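Local coordinates for protein putative aldehyde dehydrogenase (Burkholderia cenocepacia, PDB 4YWE) that probably oxidises aldehydes with NAD or NADP as acceptor, as in the aldehyde dehydrogenase family, and binds calcium and magnesium ions, at residues M79-R84 with R116-Y121; E146-T151 with F476-T481. All coordinates share one frame; numbering follows the deposited sequence.

Contact 1: residues M79-R84 with R116-Y121; sequences MRLSAR and RYFEFY
Leu81 lies over one face of the Phe118 ring. Its CD2 methyl sits 3.6 Å from the centroid of that ring, only 14° off the ring normal. This is a CH-pi contact over the centre of the face, not at an edge. The Leu81 CG is anti to its backbone N (chi1 175°), and CG also touches the same ring, 3.7 Å from Phe118 CD2. Both residues set out from their backbones toward the other helix.

Ser82 sits where the helices come close. Its CB packs against Phe118 CB at 3.8 Å, and its OG lies 3.3 Å from Glu119 CB. The hydroxyl is held by a hydrogen bond to the carbonyl O of Ala115, one residue before 116-121. A small side chain here fits the short spacing, with Ser82 CA 5.1 Å from Phe118 CA.

Met79 reaches across one turn earlier. Its chain bends at chi2 and chi3, and CE ends 3.7 Å from Glu119 O. SD and CE of Met79 both approach Glu119 CG. The Glu119 chain runs extended to its carboxylate. Within the same helix, Arg116 NH1 donates to Glu119 OE1 at 2.8 Å as part of a salt bridge. That donor comes from above the carboxylate plane. OE2 pairs with Arg76 of the second subunit, and Met79 packs on Met79 of that subunit.

Leu81 also packs on helix 188-200. The axes of 79-84 and 116-121 approach to 7.8 Å and run nearly antiparallel, at 158°. This is close antiparallel packing of helices 71-87 and 104-124 within the aldehyde dehydrogenase fold, with one border at a subunit interface.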
loop_
_atom_site.group_PDB
_atom_site.type_symbol
_atom_site.label_atom_id
_atom_site.label_comp_id
_atom_site.label_asym_id
_atom_site.label_seq_id
_atom_site.Cartn_x
_atom_site.Cartn_y
_atom_site.Cartn_z
ATOM N N MET A 79 -17.489 -9.110 14.087
ATOM C CA MET A 79 -18.698 -8.960 13.287
ATOM C C MET A 79 -19.926 -9.394 14.080
ATOM O O MET A 79 -20.960 -8.727 14.047
ATOM C CB MET A 79 -18.601 -9.763 11.990
ATOM C CG MET A 79 -19.754 -9.502 11.034
ATOM S SD MET A 79 -19.898 -7.755 10.602
ATOM C CE MET A 79 -18.603 -7.603 9.376
ATOM N N ARG A 80 -19.811 -10.511 14.791
ATOM C CA ARG A 80 -20.893 -10.974 15.653
ATOM C C ARG A 80 -21.171 -9.950 16.746
ATOM O O ARG A 80 -22.325 -9.668 17.065
ATOM C CB ARG A 80 -20.562 -12.334 16.272
ATOM C CG ARG A 80 -20.783 -13.512 15.338
ATOM C CD ARG A 80 -20.685 -14.839 16.078
ATOM N NE ARG A 80 -19.323 -15.130 16.516
ATOM C CZ ARG A 80 -18.430 -15.793 15.787
ATOM N NH1 ARG A 80 -18.755 -16.234 14.579
ATOM N NH2 ARG A 80 -17.212 -16.014 16.263
ATOM N N LEU A 81 -20.103 -9.393 17.308
ATOM C CA LEU A 81 -20.217 -8.352 18.321
ATOM C C LEU A 81 -20.903 -7.122 17.745
ATOM O O LEU A 81 -21.725 -6.490 18.410
ATOM C CB LEU A 81 -18.837 -7.986 18.873
ATOM C CG LEU A 81 -18.772 -6.819 19.860
ATOM C CD1 LEU A 81 -19.725 -7.042 21.025
ATOM C CD2 LEU A 81 -17.349 -6.623 20.358
ATOM N N SER A 82 -20.562 -6.794 16.502
ATOM C CA SER A 82 -21.179 -5.676 15.798
ATOM C C SER A 82 -22.695 -5.842 15.721
ATOM O O SER A 82 -23.444 -4.890 15.940
ATOM C CB SER A 82 -20.594 -5.545 14.391
ATOM O OG SER A 82 -21.230 -4.508 13.667
ATOM N N ALA A 83 -23.138 -7.057 15.414
ATOM C CA ALA A 83 -24.563 -7.349 15.306
ATOM C C ALA A 83 -25.242 -7.299 16.673
ATOM O O ALA A 83 -26.374 -6.835 16.791
ATOM C CB ALA A 83 -24.781 -8.706 14.653
ATOM N N ARG A 84 -24.546 -7.780 17.698
ATOM C CA ARG A 84 -25.076 -7.761 19.059
ATOM C C ARG A 84 -25.293 -6.328 19.531
ATOM O O ARG A 84 -26.316 -6.015 20.140
ATOM C CB ARG A 84 -24.136 -8.495 20.020
ATOM C CG ARG A 84 -24.046 -9.997 19.796
ATOM C CD ARG A 84 -25.376 -10.691 20.059
ATOM N NE ARG A 84 -25.823 -10.535 21.440
ATOM C CZ ARG A 84 -26.957 -9.938 21.796
ATOM N NH1 ARG A 84 -27.767 -9.442 20.871
ATOM N NH2 ARG A 84 -27.283 -9.842 23.079
ATOM N N ARG A 116 -20.592 0.297 14.231
ATOM C CA ARG A 116 -19.919 0.562 12.966
ATOM C C ARG A 116 -18.417 0.330 13.102
ATOM O O ARG A 116 -17.778 -0.193 12.187
ATOM C CB ARG A 116 -20.210 1.991 12.491
ATOM C CG ARG A 116 -19.487 2.394 11.212
ATOM C CD ARG A 116 -19.695 1.380 10.091
ATOM N NE ARG A 116 -18.924 1.728 8.900
ATOM C CZ ARG A 116 -18.552 0.859 7.965
ATOM N NH1 ARG A 116 -18.871 -0.423 8.080
ATOM N NH2 ARG A 116 -17.853 1.272 6.917
ATOM N N TYR A 117 -17.859 0.714 14.246
ATOM C CA TYR A 117 -16.450 0.456 14.530
ATOM C C TYR A 117 -16.133 -1.033 14.449
ATOM O O TYR A 117 -15.174 -1.441 13.790
ATOM C CB TYR A 117 -16.064 0.991 15.911
ATOM C CG TYR A 117 -15.702 2.457 15.925
ATOM C CD1 TYR A 117 -14.662 2.940 15.142
ATOM C CD2 TYR A 117 -16.385 3.354 16.735
ATOM C CE1 TYR A 117 -14.323 4.279 15.152
ATOM C CE2 TYR A 117 -16.049 4.696 16.756
ATOM C CZ TYR A 117 -15.019 5.151 15.963
ATOM O OH TYR A 117 -14.683 6.483 15.978
ATOM N N PHE A 118 -16.949 -1.841 15.121
ATOM C CA PHE A 118 -16.737 -3.282 15.156
ATOM C C PHE A 118 -16.966 -3.908 13.783
ATOM O O PHE A 118 -16.253 -4.828 13.391
ATOM C CB PHE A 118 -17.648 -3.929 16.202
ATOM C CG PHE A 118 -17.259 -3.612 17.619
ATOM C CD1 PHE A 118 -15.926 -3.488 17.972
ATOM C CD2 PHE A 118 -18.224 -3.428 18.594
ATOM C CE1 PHE A 118 -15.560 -3.193 19.273
ATOM C CE2 PHE A 118 -17.865 -3.133 19.898
ATOM C CZ PHE A 118 -16.531 -3.014 20.237
ATOM N N GLU A 119 -17.952 -3.397 13.054
ATOM C CA GLU A 119 -18.237 -3.877 11.704
ATOM C C GLU A 119 -17.073 -3.596 10.757
ATOM O O GLU A 119 -16.659 -4.466 9.986
ATOM C CB GLU A 119 -19.510 -3.228 11.159
ATOM C CG GLU A 119 -19.870 -3.664 9.750
ATOM C CD GLU A 119 -21.038 -2.885 9.176
ATOM O OE1 GLU A 119 -21.057 -1.643 9.321
ATOM O OE2 GLU A 119 -21.938 -3.514 8.583
ATOM N N PHE A 120 -16.553 -2.375 10.822
ATOM C CA PHE A 120 -15.465 -1.947 9.952
ATOM C C PHE A 120 -14.203 -2.761 10.207
ATOM O O PHE A 120 -13.596 -3.290 9.277
ATOM C CB PHE A 120 -15.182 -0.454 10.149
ATOM C CG PHE A 120 -14.059 0.074 9.296
ATOM C CD1 PHE A 120 -14.279 0.416 7.971
ATOM C CD2 PHE A 120 -12.790 0.241 9.824
ATOM C CE1 PHE A 120 -13.250 0.908 7.187
ATOM C CE2 PHE A 120 -11.757 0.731 9.046
ATOM C CZ PHE A 120 -11.987 1.064 7.727
ATOM N N TYR A 121 -13.818 -2.870 11.475
ATOM C CA TYR A 121 -12.577 -3.546 11.835
ATOM C C TYR A 121 -12.679 -5.059 11.661
ATOM O O TYR A 121 -11.667 -5.738 11.498
ATOM C CB TYR A 121 -12.181 -3.191 13.269
ATOM C CG TYR A 121 -11.556 -1.818 13.374
ATOM C CD1 TYR A 121 -10.557 -1.427 12.493
ATOM C CD2 TYR A 121 -11.981 -0.906 14.331
ATOM C CE1 TYR A 121 -9.981 -0.175 12.573
ATOM C CE2 TYR A 121 -11.411 0.354 14.417
ATOM C CZ TYR A 121 -10.413 0.711 13.535
ATOM O OH TYR A 121 -9.842 1.960 13.611
#

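Contact 2: residues E146-T151 with F476-T481; sequences EPHGVT and FTALKT
Glu146 and Lys480 form a salt bridge between neighbouring strands, with Lys480 NZ 2.9 Å from Glu146 OE2. OE2 accepts through its syn lone pair. Lys480 CG stands anti to its backbone N (chi1 171°), and a bend at chi3 (-72°) sets CE against the carboxylate. NZ also donates to the carbonyl oxygens of Ala433 and Leu436 of the third subunit. Glu146 OE1 accepts from a water that also donates to Ala478 O.

Two backbone bonds join Glu146 and Ala478 as an antiparallel hydrogen-bonded pair. Ala478 N to Glu146 O is short, at 2.7 Å; Glu146 N to Ala478 O is longer, at 3.2 Å.

The His148 ring packs on the other backbone. Its CE1 is 3.3 Å from Thr477 O. NE2 is bonded to Gly475 O, and the ring stacks with His229. Thr151 CG2 meets the edge of the Phe476 ring at CD1, 4.1 Å away. The Phe476 side chain is about 8 Å from that of Glu256, the predicted active-site residue.

Helix 160-174 touches Thr151, Phe476 and Thr477, while helix 48-63 packs on Pro147 and Val150. Strands 139-155 and 477-485 pair antiparallel in a sheet that continues in parallel at Thr481 into the third subunit.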
loop_
_atom_site.group_PDB
_atom_site.type_symbol
_atom_site.label_atom_id
_atom_site.label_comp_id
_atom_site.label_asym_id
_atom_site.label_seq_id
_atom_site.Cartn_x
_atom_site.Cartn_y
_atom_site.Cartn_z
ATOM N N GLU A 146 2.723 -7.547 13.552
ATOM C CA GLU A 146 2.270 -8.334 14.690
ATOM C C GLU A 146 1.692 -7.447 15.777
ATOM O O GLU A 146 2.139 -6.315 15.957
ATOM C CB GLU A 146 3.428 -9.155 15.256
ATOM C CG GLU A 146 4.081 -10.082 14.253
ATOM C CD GLU A 146 5.388 -10.634 14.768
ATOM O OE1 GLU A 146 6.049 -9.930 15.559
ATOM O OE2 GLU A 146 5.750 -11.768 14.391
ATOM N N PRO A 147 0.704 -7.966 16.522
ATOM C CA PRO A 147 0.146 -7.214 17.649
ATOM C C PRO A 147 1.211 -6.904 18.694
ATOM O O PRO A 147 2.199 -7.632 18.786
ATOM C CB PRO A 147 -0.917 -8.161 18.213
ATOM C CG PRO A 147 -0.494 -9.521 17.760
ATOM C CD PRO A 147 0.107 -9.308 16.407
ATOM N N HIS A 148 1.020 -5.830 19.454
ATOM C CA HIS A 148 1.937 -5.497 20.538
ATOM C C HIS A 148 1.917 -6.596 21.593
ATOM O O HIS A 148 2.945 -6.934 22.178
ATOM C CB HIS A 148 1.566 -4.155 21.171
ATOM C CG HIS A 148 1.687 -2.989 20.242
ATOM N ND1 HIS A 148 2.902 -2.538 19.767
ATOM C CD2 HIS A 148 0.749 -2.172 19.708
ATOM C CE1 HIS A 148 2.703 -1.499 18.978
ATOM N NE2 HIS A 148 1.405 -1.255 18.925
ATOM N N GLY A 149 0.732 -7.152 21.822
ATOM C CA GLY A 149 0.531 -8.149 22.857
ATOM C C GLY A 149 -0.637 -7.764 23.740
ATOM O O GLY A 149 -1.793 -8.034 23.412
ATOM N N VAL A 150 -0.333 -7.123 24.863
ATOM C CA VAL A 150 -1.368 -6.598 25.739
ATOM C C VAL A 150 -1.432 -5.083 25.590
ATOM O O VAL A 150 -0.433 -4.390 25.785
ATOM C CB VAL A 150 -1.124 -6.996 27.202
ATOM C CG1 VAL A 150 -2.148 -6.330 28.107
ATOM C CG2 VAL A 150 -1.172 -8.509 27.353
ATOM N N THR A 151 -2.607 -4.573 25.234
ATOM C CA THR A 151 -2.793 -3.138 25.063
ATOM C C THR A 151 -3.621 -2.549 26.197
ATOM O O THR A 151 -4.643 -3.110 26.588
ATOM C CB THR A 151 -3.475 -2.806 23.722
ATOM O OG1 THR A 151 -4.702 -3.537 23.615
ATOM C CG2 THR A 151 -2.567 -3.172 22.557
ATOM N N PHE A 476 -1.490 -0.195 16.428
ATOM C CA PHE A 476 -1.744 -1.316 17.328
ATOM C C PHE A 476 -0.956 -2.561 16.929
ATOM O O PHE A 476 -1.186 -3.648 17.464
ATOM C CB PHE A 476 -3.240 -1.635 17.379
ATOM C CG PHE A 476 -4.033 -0.671 18.215
ATOM C CD1 PHE A 476 -3.910 -0.669 19.594
ATOM C CD2 PHE A 476 -4.904 0.231 17.624
ATOM C CE1 PHE A 476 -4.637 0.215 20.369
ATOM C CE2 PHE A 476 -5.633 1.117 18.394
ATOM C CZ PHE A 476 -5.500 1.108 19.766
ATOM N N THR A 477 -0.035 -2.400 15.984
ATOM C CA THR A 477 0.885 -3.474 15.630
ATOM C C THR A 477 2.320 -2.959 15.615
ATOM O O THR A 477 2.557 -1.753 15.693
ATOM C CB THR A 477 0.559 -4.102 14.251
ATOM O OG1 THR A 477 0.626 -3.101 13.228
ATOM C CG2 THR A 477 -0.828 -4.739 14.259
ATOM N N ALA A 478 3.272 -3.884 15.531
ATOM C CA ALA A 478 4.685 -3.538 15.411
ATOM C C ALA A 478 5.312 -4.346 14.285
ATOM O O ALA A 478 5.095 -5.553 14.182
ATOM C CB ALA A 478 5.413 -3.787 16.716
ATOM N N LEU A 479 6.091 -3.679 13.440
ATOM C CA LEU A 479 6.647 -4.324 12.258
ATOM C C LEU A 479 7.840 -5.211 12.600
ATOM O O LEU A 479 8.779 -4.785 13.275
ATOM C CB LEU A 479 7.059 -3.279 11.219
ATOM C CG LEU A 479 7.353 -3.822 9.820
ATOM C CD1 LEU A 479 6.071 -4.298 9.157
ATOM C CD2 LEU A 479 8.053 -2.780 8.959
ATOM N N LYS A 480 7.787 -6.453 12.132
ATOM C CA LYS A 480 8.918 -7.363 12.228
ATOM C C LYS A 480 9.439 -7.670 10.830
ATOM O O LYS A 480 8.673 -8.059 9.949
ATOM C CB LYS A 480 8.527 -8.659 12.944
ATOM C CG LYS A 480 9.604 -9.738 12.879
ATOM C CD LYS A 480 9.106 -11.077 13.408
ATOM C CE LYS A 480 8.934 -11.055 14.917
ATOM N NZ LYS A 480 8.418 -12.355 15.431
ATOM N N THR A 481 10.738 -7.489 10.625
ATOM C CA THR A 481 11.342 -7.773 9.328
ATOM C C THR A 481 12.100 -9.100 9.359
ATOM O O THR A 481 12.911 -9.346 10.253
ATOM C CB THR A 481 12.292 -6.644 8.890
ATOM O OG1 THR A 481 11.581 -5.400 8.887
ATOM C CG2 THR A 481 12.840 -6.910 7.496
HETATM O O HOH W 1 6.475 -7.309 15.624
#

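Overall arrangement
From the N terminus, after the early strands and helix 48-63, the chain runs through helix 71-87 and returns in helix 104-124. Contact 1 closes this loop of 31 residues, which is mostly helix. The chain then enters strand 139-155, where contact 2 opens. Contact 2 closes only after 324 residues, when strand 477-485 comes back beside that strand near the C terminus. The two contacts follow in series and neither nest nor cross. Their centres are 22 Å apart. The nearest atoms of contact 1 and contact 2 are about 6 Å apart, so they do not touch. Helix 160-174 packs on segments 116-121, 146-151 and 476-481. Contact 1 borders the second subunit and contact 2 the third.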